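Local coordinates for SusD superfamily protein (Bacteroides fragilis NCTC 9343, PDB 3NQP) that probably binds glycans at the outer membrane of a gut bacterium, as other SusD-family proteins do, to help their uptake, at residues Glu48-Arg53 against Ile71-Asp76; Asp130-Tyr135 against Val217-Asp222; Asp455-Thr460 against His490-Pro495; Met459-Thr462 against Pro467-Phe470. All coordinates share one frame; numbering follows the deposited sequence.

Interaction 1. Residues Glu48-Arg53 against Ile71-Asp76; sequences ELRGGR and ILQNFD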
loop_
_atom_site.group_PDB
_atom_site.type_symbol
_atom_site.label_atom_id
_atom_site.label_comp_id
_atom_site.label_asym_id
_atom_site.label_seq_id
_atom_site.Cartn_x
_atom_site.Cartn_y
_atom_site.Cartn_z
ATOM N N GLU A 48 -1.459 2.176 5.666
ATOM C CA GLU A 48 -1.722 1.233 6.798
ATOM C C GLU A 48 -2.208 1.899 8.075
ATOM O O GLU A 48 -3.135 1.415 8.711
ATOM C CB GLU A 48 -0.439 0.491 7.229
ATOM C CG GLU A 48 0.072 -0.517 6.335
ATOM C CD GLU A 48 -0.664 -1.829 6.348
ATOM O OE1 GLU A 48 -1.251 -2.262 7.366
ATOM O OE2 GLU A 48 -0.569 -2.466 5.305
ATOM N N LEU A 49 -1.536 2.980 8.492
ATOM C CA LEU A 49 -1.667 3.396 9.900
ATOM C C LEU A 49 -3.059 3.777 10.377
ATOM O O LEU A 49 -3.382 3.554 11.534
ATOM C CB LEU A 49 -0.686 4.502 10.261
ATOM C CG LEU A 49 0.821 4.190 10.288
ATOM C CD1 LEU A 49 1.566 5.469 10.713
ATOM C CD2 LEU A 49 1.228 2.954 11.161
ATOM N N ARG A 50 -3.851 4.420 9.533
ATOM C CA ARG A 50 -5.216 4.819 9.920
ATOM C C ARG A 50 -6.221 3.666 9.819
ATOM O O ARG A 50 -7.417 3.867 10.039
ATOM C CB ARG A 50 -5.682 5.991 9.052
ATOM C CG ARG A 50 -4.931 7.268 9.323
ATOM C CD ARG A 50 -5.584 8.450 8.566
ATOM N NE ARG A 50 -6.853 8.802 9.211
ATOM C CZ ARG A 50 -7.648 9.820 8.917
ATOM N NH1 ARG A 50 -7.387 10.647 7.919
ATOM N NH2 ARG A 50 -8.744 9.999 9.643
ATOM N N GLY A 51 -5.729 2.480 9.461
ATOM C CA GLY A 51 -6.578 1.301 9.236
ATOM C C GLY A 51 -7.268 0.637 10.425
ATOM O O GLY A 51 -7.956 -0.323 10.216
ATOM N N GLY A 52 -7.096 1.118 11.661
ATOM C CA GLY A 52 -7.917 0.634 12.776
ATOM C C GLY A 52 -7.405 -0.652 13.390
ATOM O O GLY A 52 -8.109 -1.310 14.153
ATOM N N ARG A 53 -6.189 -1.042 13.065
ATOM C CA ARG A 53 -5.665 -2.290 13.622
ATOM C C ARG A 53 -4.287 -2.238 14.242
ATOM O O ARG A 53 -3.674 -3.305 14.516
ATOM C CB ARG A 53 -5.736 -3.414 12.589
ATOM C CG ARG A 53 -5.140 -3.116 11.273
ATOM C CD ARG A 53 -5.356 -4.357 10.330
ATOM N NE ARG A 53 -4.603 -4.137 9.123
ATOM C CZ ARG A 53 -4.450 -4.990 8.117
ATOM N NH1 ARG A 53 -5.013 -6.191 8.144
ATOM N NH2 ARG A 53 -3.725 -4.610 7.049
ATOM N N ILE A 71 -2.679 6.917 14.141
ATOM C CA ILE A 71 -3.343 5.682 14.473
ATOM C C ILE A 71 -4.660 5.958 15.182
ATOM O O ILE A 71 -5.642 5.304 14.886
ATOM C CB ILE A 71 -2.432 4.780 15.331
ATOM C CG1 ILE A 71 -1.259 4.272 14.486
ATOM C CG2 ILE A 71 -3.284 3.650 15.930
ATOM C CD1 ILE A 71 -0.016 3.803 15.241
ATOM N N LEU A 72 -4.680 6.960 16.080
ATOM C CA LEU A 72 -5.850 7.343 16.857
ATOM C C LEU A 72 -6.807 8.249 16.082
ATOM O O LEU A 72 -7.829 8.662 16.600
ATOM C CB LEU A 72 -5.432 8.018 18.188
ATOM C CG LEU A 72 -4.725 7.084 19.200
ATOM C CD1 LEU A 72 -4.017 7.838 20.344
ATOM C CD2 LEU A 72 -5.719 6.026 19.741
ATOM N N GLN A 73 -6.490 8.565 14.841
ATOM C CA GLN A 73 -7.321 9.483 14.083
ATOM C C GLN A 73 -7.358 10.913 14.685
ATOM O O GLN A 73 -8.313 11.646 14.444
ATOM C CB GLN A 73 -8.768 8.954 13.916
ATOM C CG GLN A 73 -8.885 7.407 13.682
ATOM C CD GLN A 73 -8.374 6.948 12.340
ATOM O OE1 GLN A 73 -8.296 7.747 11.417
ATOM N NE2 GLN A 73 -8.040 5.643 12.216
ATOM N N ASN A 74 -6.313 11.290 15.434
ATOM C CA ASN A 74 -6.212 12.591 16.066
ATOM C C ASN A 74 -5.610 13.508 15.021
ATOM O O ASN A 74 -4.381 13.503 14.831
ATOM C CB ASN A 74 -5.242 12.616 17.260
ATOM C CG ASN A 74 -5.714 11.828 18.457
ATOM O OD1 ASN A 74 -6.900 11.464 18.580
ATOM N ND2 ASN A 74 -4.769 11.576 19.384
ATOM N N PHE A 75 -6.476 14.252 14.332
ATOM C CA PHE A 75 -6.064 15.103 13.238
ATOM C C PHE A 75 -6.650 16.489 13.392
ATOM O O PHE A 75 -7.853 16.623 13.599
ATOM C CB PHE A 75 -6.549 14.535 11.917
ATOM C CG PHE A 75 -5.642 13.464 11.341
ATOM C CD1 PHE A 75 -4.471 13.818 10.671
ATOM C CD2 PHE A 75 -5.953 12.134 11.453
ATOM C CE1 PHE A 75 -3.650 12.871 10.130
ATOM C CE2 PHE A 75 -5.098 11.162 10.925
ATOM C CZ PHE A 75 -3.964 11.533 10.262
ATOM N N ASP A 76 -5.783 17.491 13.296
ATOM C CA ASP A 76 -6.182 18.914 13.237
ATOM C C ASP A 76 -4.963 19.714 12.766
ATOM O O ASP A 76 -3.922 19.133 12.409
ATOM C CB ASP A 76 -6.718 19.373 14.610
ATOM C CG ASP A 76 -5.714 19.178 15.736
ATOM O OD1 ASP A 76 -4.506 19.422 15.521
ATOM O OD2 ASP A 76 -6.125 18.788 16.853
HETATM O O HOH W 1 -5.879 3.342 13.127
#

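Interaction 2. Residues Asp130-Tyr135 against Val217-Asp222; sequences DLYRIY and VTTGDD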
loop_
_atom_site.group_PDB
_atom_site.type_symbol
_atom_site.label_atom_id
_atom_site.label_comp_id
_atom_site.label_asym_id
_atom_site.label_seq_id
_atom_site.Cartn_x
_atom_site.Cartn_y
_atom_site.Cartn_z
ATOM N N ASP A 130 -1.941 9.700 -4.616
ATOM C CA ASP A 130 -1.740 9.742 -3.151
ATOM C C ASP A 130 -2.202 11.117 -2.611
ATOM O O ASP A 130 -2.960 11.178 -1.614
ATOM C CB ASP A 130 -0.304 9.457 -2.760
ATOM C CG ASP A 130 -0.005 7.937 -2.572
ATOM O OD1 ASP A 130 -0.875 7.091 -2.865
ATOM O OD2 ASP A 130 1.119 7.624 -2.155
ATOM N N LEU A 131 -1.761 12.209 -3.241
ATOM C CA LEU A 131 -2.135 13.542 -2.757
ATOM C C LEU A 131 -3.658 13.718 -2.791
ATOM O O LEU A 131 -4.250 14.257 -1.855
ATOM C CB LEU A 131 -1.420 14.652 -3.544
ATOM C CG LEU A 131 0.100 14.759 -3.273
ATOM C CD1 LEU A 131 0.688 15.747 -4.209
ATOM C CD2 LEU A 131 0.464 15.143 -1.842
ATOM N N TYR A 132 -4.314 13.222 -3.840
ATOM C CA TYR A 132 -5.801 13.322 -3.927
ATOM C C TYR A 132 -6.504 12.517 -2.844
ATOM O O TYR A 132 -7.464 12.976 -2.245
ATOM C CB TYR A 132 -6.266 12.864 -5.314
ATOM C CG TYR A 132 -7.731 12.724 -5.569
ATOM C CD1 TYR A 132 -8.411 11.591 -5.179
ATOM C CD2 TYR A 132 -8.459 13.758 -6.199
ATOM C CE1 TYR A 132 -9.748 11.433 -5.421
ATOM C CE2 TYR A 132 -9.822 13.609 -6.483
ATOM C CZ TYR A 132 -10.463 12.434 -6.096
ATOM O OH TYR A 132 -11.800 12.231 -6.351
ATOM N N ARG A 133 -6.040 11.293 -2.586
ATOM C CA ARG A 133 -6.672 10.473 -1.559
ATOM C C ARG A 133 -6.435 10.967 -0.133
ATOM O O ARG A 133 -7.260 10.760 0.760
ATOM C CB ARG A 133 -6.220 9.025 -1.701
ATOM C CG ARG A 133 -6.736 8.405 -3.004
ATOM C CD ARG A 133 -6.402 6.915 -3.082
ATOM N NE ARG A 133 -4.985 6.714 -3.242
ATOM C CZ ARG A 133 -4.408 5.533 -3.348
ATOM N NH1 ARG A 133 -5.141 4.417 -3.353
ATOM N NH2 ARG A 133 -3.107 5.469 -3.501
ATOM N N ILE A 134 -5.293 11.597 0.085
ATOM C CA ILE A 134 -4.943 12.110 1.403
ATOM C C ILE A 134 -5.555 13.491 1.626
ATOM O O ILE A 134 -6.126 13.719 2.647
ATOM C CB ILE A 134 -3.409 12.189 1.569
ATOM C CG1 ILE A 134 -2.807 10.791 1.564
ATOM C CG2 ILE A 134 -2.966 13.011 2.850
ATOM C CD1 ILE A 134 -3.123 9.970 2.813
ATOM N N TYR A 135 -5.431 14.386 0.651
ATOM C CA TYR A 135 -5.796 15.805 0.837
ATOM C C TYR A 135 -6.997 16.267 0.020
ATOM O O TYR A 135 -7.542 17.326 0.332
ATOM C CB TYR A 135 -4.614 16.703 0.446
ATOM C CG TYR A 135 -3.405 16.520 1.318
ATOM C CD1 TYR A 135 -3.392 16.987 2.612
ATOM C CD2 TYR A 135 -2.279 15.844 0.850
ATOM C CE1 TYR A 135 -2.298 16.783 3.434
ATOM C CE2 TYR A 135 -1.178 15.647 1.659
ATOM C CZ TYR A 135 -1.180 16.125 2.945
ATOM O OH TYR A 135 -0.087 15.937 3.762
ATOM N N VAL A 217 -16.211 6.690 -4.921
ATOM C CA VAL A 217 -15.933 7.718 -3.909
ATOM C C VAL A 217 -16.095 9.124 -4.491
ATOM O O VAL A 217 -15.497 9.449 -5.495
ATOM C CB VAL A 217 -14.492 7.585 -3.349
ATOM C CG1 VAL A 217 -14.262 8.517 -2.117
ATOM C CG2 VAL A 217 -14.243 6.140 -2.944
ATOM N N THR A 218 -16.915 9.918 -3.822
ATOM C CA THR A 218 -17.013 11.365 -4.032
ATOM C C THR A 218 -16.018 12.091 -3.125
ATOM O O THR A 218 -15.993 11.867 -1.897
ATOM C CB THR A 218 -18.446 11.864 -3.751
ATOM O OG1 THR A 218 -19.342 11.306 -4.717
ATOM C CG2 THR A 218 -18.519 13.382 -3.815
ATOM N N THR A 219 -15.148 12.900 -3.714
ATOM C CA THR A 219 -14.318 13.836 -2.935
ATOM C C THR A 219 -14.577 15.235 -3.451
ATOM O O THR A 219 -14.350 15.507 -4.622
ATOM C CB THR A 219 -12.814 13.492 -3.044
ATOM O OG1 THR A 219 -12.643 12.121 -2.693
ATOM C CG2 THR A 219 -11.931 14.358 -2.069
ATOM N N GLY A 220 -15.058 16.111 -2.579
ATOM C CA GLY A 220 -15.462 17.468 -2.974
ATOM C C GLY A 220 -16.308 17.488 -4.226
ATOM O O GLY A 220 -17.371 16.885 -4.247
ATOM N N ASP A 221 -15.821 18.184 -5.253
ATOM C CA ASP A 221 -16.497 18.325 -6.551
ATOM C C ASP A 221 -16.209 17.168 -7.531
ATOM O O ASP A 221 -16.658 17.180 -8.677
ATOM C CB ASP A 221 -16.181 19.701 -7.207
ATOM C CG ASP A 221 -14.726 19.859 -7.585
ATOM O OD1 ASP A 221 -13.889 19.027 -7.135
ATOM O OD2 ASP A 221 -14.409 20.804 -8.346
ATOM N N ASP A 222 -15.456 16.160 -7.086
ATOM C CA ASP A 222 -15.227 14.990 -7.939
ATOM C C ASP A 222 -16.199 13.880 -7.533
ATOM O O ASP A 222 -15.936 13.160 -6.603
ATOM C CB ASP A 222 -13.766 14.580 -7.830
ATOM C CG ASP A 222 -13.326 13.682 -8.964
ATOM O OD1 ASP A 222 -13.823 13.853 -10.094
ATOM O OD2 ASP A 222 -12.463 12.817 -8.713
HETATM O O HOH W 2 -10.041 11.609 -1.658
HETATM O O HOH W 3 -12.966 10.579 -4.877
#

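Interaction 3. Residues Asp455-Thr460 against His490-Pro495; sequences DLRRMT and HKLLWP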
loop_
_atom_site.group_PDB
_atom_site.type_symbol
_atom_site.label_atom_id
_atom_site.label_comp_id
_atom_site.label_asym_id
_atom_site.label_seq_id
_atom_site.Cartn_x
_atom_site.Cartn_y
_atom_site.Cartn_z
ATOM N N ASP A 455 -8.974 0.867 1.460
ATOM C CA ASP A 455 -10.140 -0.035 1.452
ATOM C C ASP A 455 -11.305 0.503 2.301
ATOM O O ASP A 455 -12.455 0.407 1.865
ATOM C CB ASP A 455 -9.729 -1.430 1.930
ATOM C CG ASP A 455 -8.740 -2.112 0.985
ATOM O OD1 ASP A 455 -8.612 -1.714 -0.186
ATOM O OD2 ASP A 455 -8.048 -3.061 1.429
ATOM N N LEU A 456 -10.987 1.081 3.482
ATOM C CA LEU A 456 -11.990 1.661 4.368
ATOM C C LEU A 456 -12.617 2.913 3.801
ATOM O O LEU A 456 -13.821 3.153 4.005
ATOM C CB LEU A 456 -11.416 1.980 5.745
ATOM C CG LEU A 456 -10.995 0.744 6.558
ATOM C CD1 LEU A 456 -10.106 1.242 7.750
ATOM C CD2 LEU A 456 -12.225 -0.052 7.077
ATOM N N ARG A 457 -11.831 3.717 3.092
ATOM C CA ARG A 457 -12.376 4.906 2.419
ATOM C C ARG A 457 -13.295 4.522 1.249
ATOM O O ARG A 457 -14.285 5.188 0.992
ATOM C CB ARG A 457 -11.250 5.782 1.831
ATOM C CG ARG A 457 -10.418 6.556 2.850
ATOM C CD ARG A 457 -11.016 7.841 3.342
ATOM N NE ARG A 457 -11.623 8.684 2.293
ATOM C CZ ARG A 457 -10.975 9.447 1.433
ATOM N NH1 ARG A 457 -9.676 9.511 1.438
ATOM N NH2 ARG A 457 -11.646 10.150 0.548
ATOM N N ARG A 458 -12.966 3.431 0.569
ATOM C CA ARG A 458 -13.498 3.143 -0.749
ATOM C C ARG A 458 -14.639 2.165 -0.734
ATOM O O ARG A 458 -15.643 2.378 -1.401
ATOM C CB ARG A 458 -12.386 2.610 -1.648
ATOM C CG ARG A 458 -12.709 2.508 -3.156
ATOM C CD ARG A 458 -11.646 1.686 -3.907
ATOM N NE ARG A 458 -11.569 0.345 -3.381
ATOM C CZ ARG A 458 -10.615 -0.134 -2.563
ATOM N NH1 ARG A 458 -9.552 0.595 -2.174
ATOM N NH2 ARG A 458 -10.744 -1.357 -2.101
HETATM N N MSE A 459 -14.495 1.099 0.054
HETATM C CA MSE A 459 -15.525 0.076 0.104
HETATM C C MSE A 459 -16.713 0.595 0.911
HETATM O O MSE A 459 -16.590 1.462 1.783
HETATM C CB MSE A 459 -14.967 -1.245 0.675
HETATM C CG MSE A 459 -13.782 -1.746 -0.136
HETATM SE SE MSE A 459 -13.127 -3.445 0.412
HETATM C CE MSE A 459 -14.297 -4.551 -0.629
ATOM N N THR A 460 -17.882 0.086 0.551
ATOM C CA THR A 460 -19.152 0.554 1.085
ATOM C C THR A 460 -19.973 -0.609 1.653
ATOM O O THR A 460 -19.832 -1.767 1.220
ATOM C CB THR A 460 -19.982 1.266 -0.000
ATOM O OG1 THR A 460 -20.246 0.372 -1.094
ATOM C CG2 THR A 460 -19.263 2.541 -0.551
ATOM N N HIS A 490 -15.054 15.085 8.176
ATOM C CA HIS A 490 -13.928 15.891 7.661
ATOM C C HIS A 490 -12.597 15.141 7.776
ATOM O O HIS A 490 -11.671 15.423 7.030
ATOM C CB HIS A 490 -13.854 17.244 8.369
ATOM C CG HIS A 490 -13.458 17.156 9.814
ATOM N ND1 HIS A 490 -14.325 16.750 10.795
ATOM C CD2 HIS A 490 -12.276 17.408 10.439
ATOM C CE1 HIS A 490 -13.710 16.777 11.970
ATOM N NE2 HIS A 490 -12.461 17.168 11.783
ATOM N N LYS A 491 -12.515 14.144 8.663
ATOM C CA LYS A 491 -11.268 13.398 8.853
ATOM C C LYS A 491 -11.023 12.311 7.789
ATOM O O LYS A 491 -10.009 11.588 7.884
ATOM C CB LYS A 491 -11.211 12.736 10.232
ATOM C CG LYS A 491 -11.136 13.704 11.447
ATOM C CD LYS A 491 -10.937 12.923 12.734
ATOM C CE LYS A 491 -10.893 13.803 13.987
ATOM N NZ LYS A 491 -10.720 12.893 15.205
ATOM N N LEU A 492 -11.909 12.185 6.793
ATOM C CA LEU A 492 -11.598 11.359 5.628
ATOM C C LEU A 492 -10.335 11.889 4.923
ATOM O O LEU A 492 -9.557 11.092 4.375
ATOM C CB LEU A 492 -12.771 11.314 4.642
ATOM C CG LEU A 492 -14.111 10.689 5.062
ATOM C CD1 LEU A 492 -15.156 10.921 3.946
ATOM C CD2 LEU A 492 -13.940 9.197 5.406
ATOM N N LEU A 493 -10.175 13.234 4.922
ATOM C CA LEU A 493 -9.027 13.932 4.382
ATOM C C LEU A 493 -8.131 14.428 5.507
ATOM O O LEU A 493 -8.545 14.509 6.647
ATOM C CB LEU A 493 -9.427 15.077 3.434
ATOM C CG LEU A 493 -10.391 14.683 2.302
ATOM C CD1 LEU A 493 -10.817 15.912 1.466
ATOM C CD2 LEU A 493 -9.825 13.571 1.413
ATOM N N TRP A 494 -6.870 14.667 5.178
ATOM C CA TRP A 494 -5.878 15.091 6.139
ATOM C C TRP A 494 -5.687 16.618 6.152
ATOM O O TRP A 494 -5.824 17.303 5.105
ATOM C CB TRP A 494 -4.550 14.401 5.841
ATOM C CG TRP A 494 -4.527 12.897 5.917
ATOM C CD1 TRP A 494 -5.470 12.033 5.459
ATOM C CD2 TRP A 494 -3.449 12.101 6.416
ATOM N NE1 TRP A 494 -5.048 10.720 5.663
ATOM C CE2 TRP A 494 -3.804 10.751 6.238
ATOM C CE3 TRP A 494 -2.195 12.403 6.986
ATOM C CZ2 TRP A 494 -2.956 9.697 6.615
ATOM C CZ3 TRP A 494 -1.370 11.360 7.381
ATOM C CH2 TRP A 494 -1.742 10.027 7.185
ATOM N N PRO A 495 -5.454 17.180 7.343
ATOM C CA PRO A 495 -5.271 18.629 7.382
ATOM C C PRO A 495 -3.838 19.024 7.051
ATOM O O PRO A 495 -2.956 18.175 6.984
ATOM C CB PRO A 495 -5.563 18.954 8.834
ATOM C CG PRO A 495 -5.023 17.728 9.593
ATOM C CD PRO A 495 -5.188 16.564 8.659
HETATM O O HOH W 4 -7.251 10.009 3.426
#

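Interaction 4. Residues Met459-Thr462 against Pro467-Phe470; sequences MTLT and PLVF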
loop_
_atom_site.group_PDB
_atom_site.type_symbol
_atom_site.label_atom_id
_atom_site.label_comp_id
_atom_site.label_asym_id
_atom_site.label_seq_id
_atom_site.Cartn_x
_atom_site.Cartn_y
_atom_site.Cartn_z
HETATM N N MSE A 459 -14.495 1.099 0.054
HETATM C CA MSE A 459 -15.525 0.076 0.104
HETATM C C MSE A 459 -16.713 0.595 0.911
HETATM O O MSE A 459 -16.590 1.462 1.783
HETATM C CB MSE A 459 -14.967 -1.245 0.675
HETATM C CG MSE A 459 -13.782 -1.746 -0.136
HETATM SE SE MSE A 459 -13.127 -3.445 0.412
HETATM C CE MSE A 459 -14.297 -4.551 -0.629
ATOM N N THR A 460 -17.882 0.086 0.551
ATOM C CA THR A 460 -19.152 0.554 1.085
ATOM C C THR A 460 -19.973 -0.609 1.653
ATOM O O THR A 460 -19.832 -1.767 1.220
ATOM C CB THR A 460 -19.982 1.266 -0.000
ATOM O OG1 THR A 460 -20.246 0.372 -1.094
ATOM C CG2 THR A 460 -19.263 2.541 -0.551
ATOM N N LEU A 461 -20.869 -0.315 2.587
ATOM C CA LEU A 461 -21.553 -1.384 3.286
ATOM C C LEU A 461 -22.590 -2.020 2.343
ATOM O O LEU A 461 -22.852 -3.217 2.415
ATOM C CB LEU A 461 -22.201 -0.835 4.554
ATOM C CG LEU A 461 -22.761 -1.852 5.541
ATOM C CD1 LEU A 461 -21.550 -2.598 6.219
ATOM C CD2 LEU A 461 -23.711 -1.121 6.535
ATOM N N THR A 462 -23.202 -1.172 1.503
ATOM C CA THR A 462 -24.155 -1.567 0.496
ATOM C C THR A 462 -23.827 -0.824 -0.803
ATOM O O THR A 462 -23.047 0.133 -0.788
ATOM C CB THR A 462 -25.600 -1.232 0.901
ATOM O OG1 THR A 462 -25.705 0.145 1.226
ATOM C CG2 THR A 462 -26.037 -2.056 2.104
ATOM N N PRO A 467 -19.414 4.541 3.234
ATOM C CA PRO A 467 -18.038 4.046 3.320
ATOM C C PRO A 467 -17.798 3.205 4.566
ATOM O O PRO A 467 -18.314 3.521 5.689
ATOM C CB PRO A 467 -17.209 5.317 3.370
ATOM C CG PRO A 467 -18.005 6.299 2.565
ATOM C CD PRO A 467 -19.471 5.967 2.828
ATOM N N LEU A 468 -17.029 2.141 4.401
ATOM C CA LEU A 468 -16.833 1.227 5.531
ATOM C C LEU A 468 -16.063 1.857 6.711
ATOM O O LEU A 468 -16.171 1.360 7.809
ATOM C CB LEU A 468 -16.160 -0.067 5.096
ATOM C CG LEU A 468 -17.011 -1.071 4.329
ATOM C CD1 LEU A 468 -16.176 -2.355 4.079
ATOM C CD2 LEU A 468 -18.414 -1.364 4.989
ATOM N N VAL A 469 -15.294 2.929 6.474
ATOM C CA VAL A 469 -14.608 3.649 7.554
ATOM C C VAL A 469 -15.642 4.171 8.595
ATOM O O VAL A 469 -15.326 4.286 9.790
ATOM C CB VAL A 469 -13.765 4.821 7.011
ATOM C CG1 VAL A 469 -14.696 5.865 6.371
ATOM C CG2 VAL A 469 -12.910 5.451 8.101
ATOM N N PHE A 470 -16.877 4.434 8.163
ATOM C CA PHE A 470 -17.959 4.881 9.068
ATOM C C PHE A 470 -18.862 3.793 9.675
ATOM O O PHE A 470 -19.801 4.108 10.448
ATOM C CB PHE A 470 -18.883 5.864 8.328
ATOM C CG PHE A 470 -18.210 7.143 7.845
ATOM C CD1 PHE A 470 -17.484 7.955 8.712
ATOM C CD2 PHE A 470 -18.393 7.579 6.530
ATOM C CE1 PHE A 470 -16.914 9.170 8.261
ATOM C CE2 PHE A 470 -17.839 8.797 6.079
ATOM C CZ PHE A 470 -17.061 9.577 6.957
#

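Interaction 1. Residues Glu48-Arg53 against Ile71-Asp76
Arg-50 and Gln-73 hold each other at two points, the side-chain amide of Gln-73 lying across the arginine with its plane 39° from that of the guanidinium. Its oxygen OE1 takes two bonds side-on from the guanidinium: Arg-50 NE reaches Gln-73 OE1 at 2.8 Å and Arg-50 NH2 reaches the same oxygen at 2.9 Å, with OE1 in the guanidinium plane. The other end of the amide turns back to the main chain, where Gln-73 NE2 donates to Arg-50 O at 2.9 Å. A bend at chi2 (-70°) folds the glutamine so that both ends of its amide find the same residue.

Phe-75 comes in over one face of the guanidinium, offset toward its rim, with its CE2 3.4 Å from Arg-50 NE; the planes stay 39° apart, so this is no flat stack. Beyond the pair, Leu-49 CB packs loosely on Ile-71 CG1, and a water donates to Leu-49 O and Ile-71 O while accepting from Gly-52 N. Gln-73 ends helix 68-71 in a Schellman motif at positive phi, and Arg-50 sits in the type I turn from Glu-48 to Gly-51. Arg-50 NH2 also donates to Lys-491 O. With donors on OE1 and an acceptor, Arg-50 O, at NE2, the amide has one clear orientation, and a buried positive charge is met in part by neutral oxygens and the Phe-75 ring, which would probably help stabilise it.

Interaction 2. Residues Asp130-Tyr135 against Val217-Asp222
The hydroxyl of Tyr-132 ends beside the carboxylate of Asp-222, with Tyr-132 OH 2.5 Å from Asp-222 OD2, and the ring and carboxylate planes stand nearly perpendicular, at 85°. The bond is weak in its geometry, and the proton has a second acceptor within reach: a water that also lies 2.5 Å from Tyr-132 OH. Thr-219 fills in next to them, its CB 3.7 Å from Tyr-132 OH.

That water donates to Val-217 O and lies 2.7 Å from Thr-219 OG1. A second water bridges Thr-219 OG1 to the helix, donating to Tyr-132 O. With CG anti to the backbone nitrogen (chi1 173°), the tyrosine extends from helix 110-135 toward the loop that follows helix 200-216. There a type II' turn from Thr-219 to Asp-222, closed by backbone bonds in both directions between these two residues, presents both partners; Gly-220 takes the positive phi. Met-167 of helix 163-181 packs against both Tyr-132 and Asp-222.

Helix and turn are thus joined through one phenol, one carboxylate, the threonine hydroxyl and two waters. One water links Thr-219 OG1 to the helix backbone, the other to the phenol, whose proton has no settled place between carboxylate and water in this small shared network.

Interaction 3. Residues Asp455-Thr460 against His490-Pro495
Leu-492 O is approached by a water and by Arg-457: the water donates to Leu-492 O at 2.7 Å and accepts a weak bond from Arg-457 NH1 at 3.2 Å. The direct approach, Arg-457 NH1 to Leu-492 O at 3.3 Å, has too poor an angle for a hydrogen bond, because the carbonyl oxygen lies over one face of the guanidinium. The polar link across this contact runs, weakly, through the water; NH1 also makes a weak bond to Arg-133 O of helix 110-135.

Bends at chi2 (-82°) and chi3 (-44°) curl the arginine round, and its CD and NE rest on Leu-492, with Arg-457 CD 3.8 Å from Leu-492 CD2 and Arg-457 NE 3.7 Å from Leu-492 CB. Leu-493 crosses the arginine at about a right angle, its CD2 4.0 Å from Arg-457 NH2. The next residue, Arg-458, grips a single oxygen of Asp-455, three residues back, end-on: NH1 and NH2 both donate to Asp-455 OD1, at 3.2 and 2.9 Å. Lys-442 adds a salt bridge to that oxygen, and Glu-391 pairs with Arg-458.

The contact sets the end of helix 452-458 against a short 3-10 turn. Trp-213 of helix 200-216 packs on Arg-457, Ile-134 and Tyr-135 of helix 110-135 meet Trp-494, and helix 431-445 flanks Asp-455 and Met-459.

Interaction 4. Residues Met459-Thr462 against Pro467-Phe470
A single beta bridge pairs Thr-460 with Pro-467 just after helix 452-458 ends, closing a short loop of the SusD-family region whose second arm runs into the 3-10 turn 468-470. The CA atoms of the bridged pair are 4.3 Å apart.

The backbone link is built on one oxygen. Leu-468 N donates to Met-459 O at 2.7 Å, tilted 27° from the carbonyl plane, and the same oxygen receives a CA-H...O contact from Pro-467 CA at 3.3 Å. Proline has no N-H to offer, so the leucine that follows supplies the hydrogen bond. Within the second arm, Phe-470 N donates to Pro-467 O and rounds off the 3-10 turn.

The apolar contacts gather round Leu-468, whose two methyls go to different residues. Its CD1 meets Met-459 CB at 3.8 Å, close to the main chain, while the selenium-bearing end of this selenomethionine leads away to helix 431-445 and packs against Glu-435, Ile-438 and Leu-439. Leu-468 CD2 goes to Leu-461, whose side chain crosses it at about a right angle.

Side-chain polar bonding steadies the first arm. Thr-460 turns away from Pro-467, and its OG1 donates to Thr-462 O, coming from above the carbonyl plane. Two bonds tie this arm to helix 431-445: Thr-460 N to Glu-435 OE2, and Leu-461 O to Thr-432 OG1. Where the leucines meet, Leu-461 CD1 and Leu-468 CD2 are 3.6 Å apart.

Overall arrangement
Interactions 1, 2 and 4 are buried, while interaction 3 is only partly so. Interaction 3 is the hub, touching each of the others: Lys-491 trades bonds with Arg-50 and Gln-73 of interaction 1, Arg-133 O of interaction 2 receives Arg-457 NH1 weakly and Ile-134 O receives Trp-494 N, and Leu-456 O receives Val-469 N of interaction 4. It also shares residues 459-460 with interaction 4, which lies farthest from the chain's centre, about 19 Å between centres. Their chemistry differs: an arginine-amide grip between loops in 1, a phenol-carboxylate pair with waters in 2, arginine over leucines in 3, and a backbone bridge with leucine packing in 4.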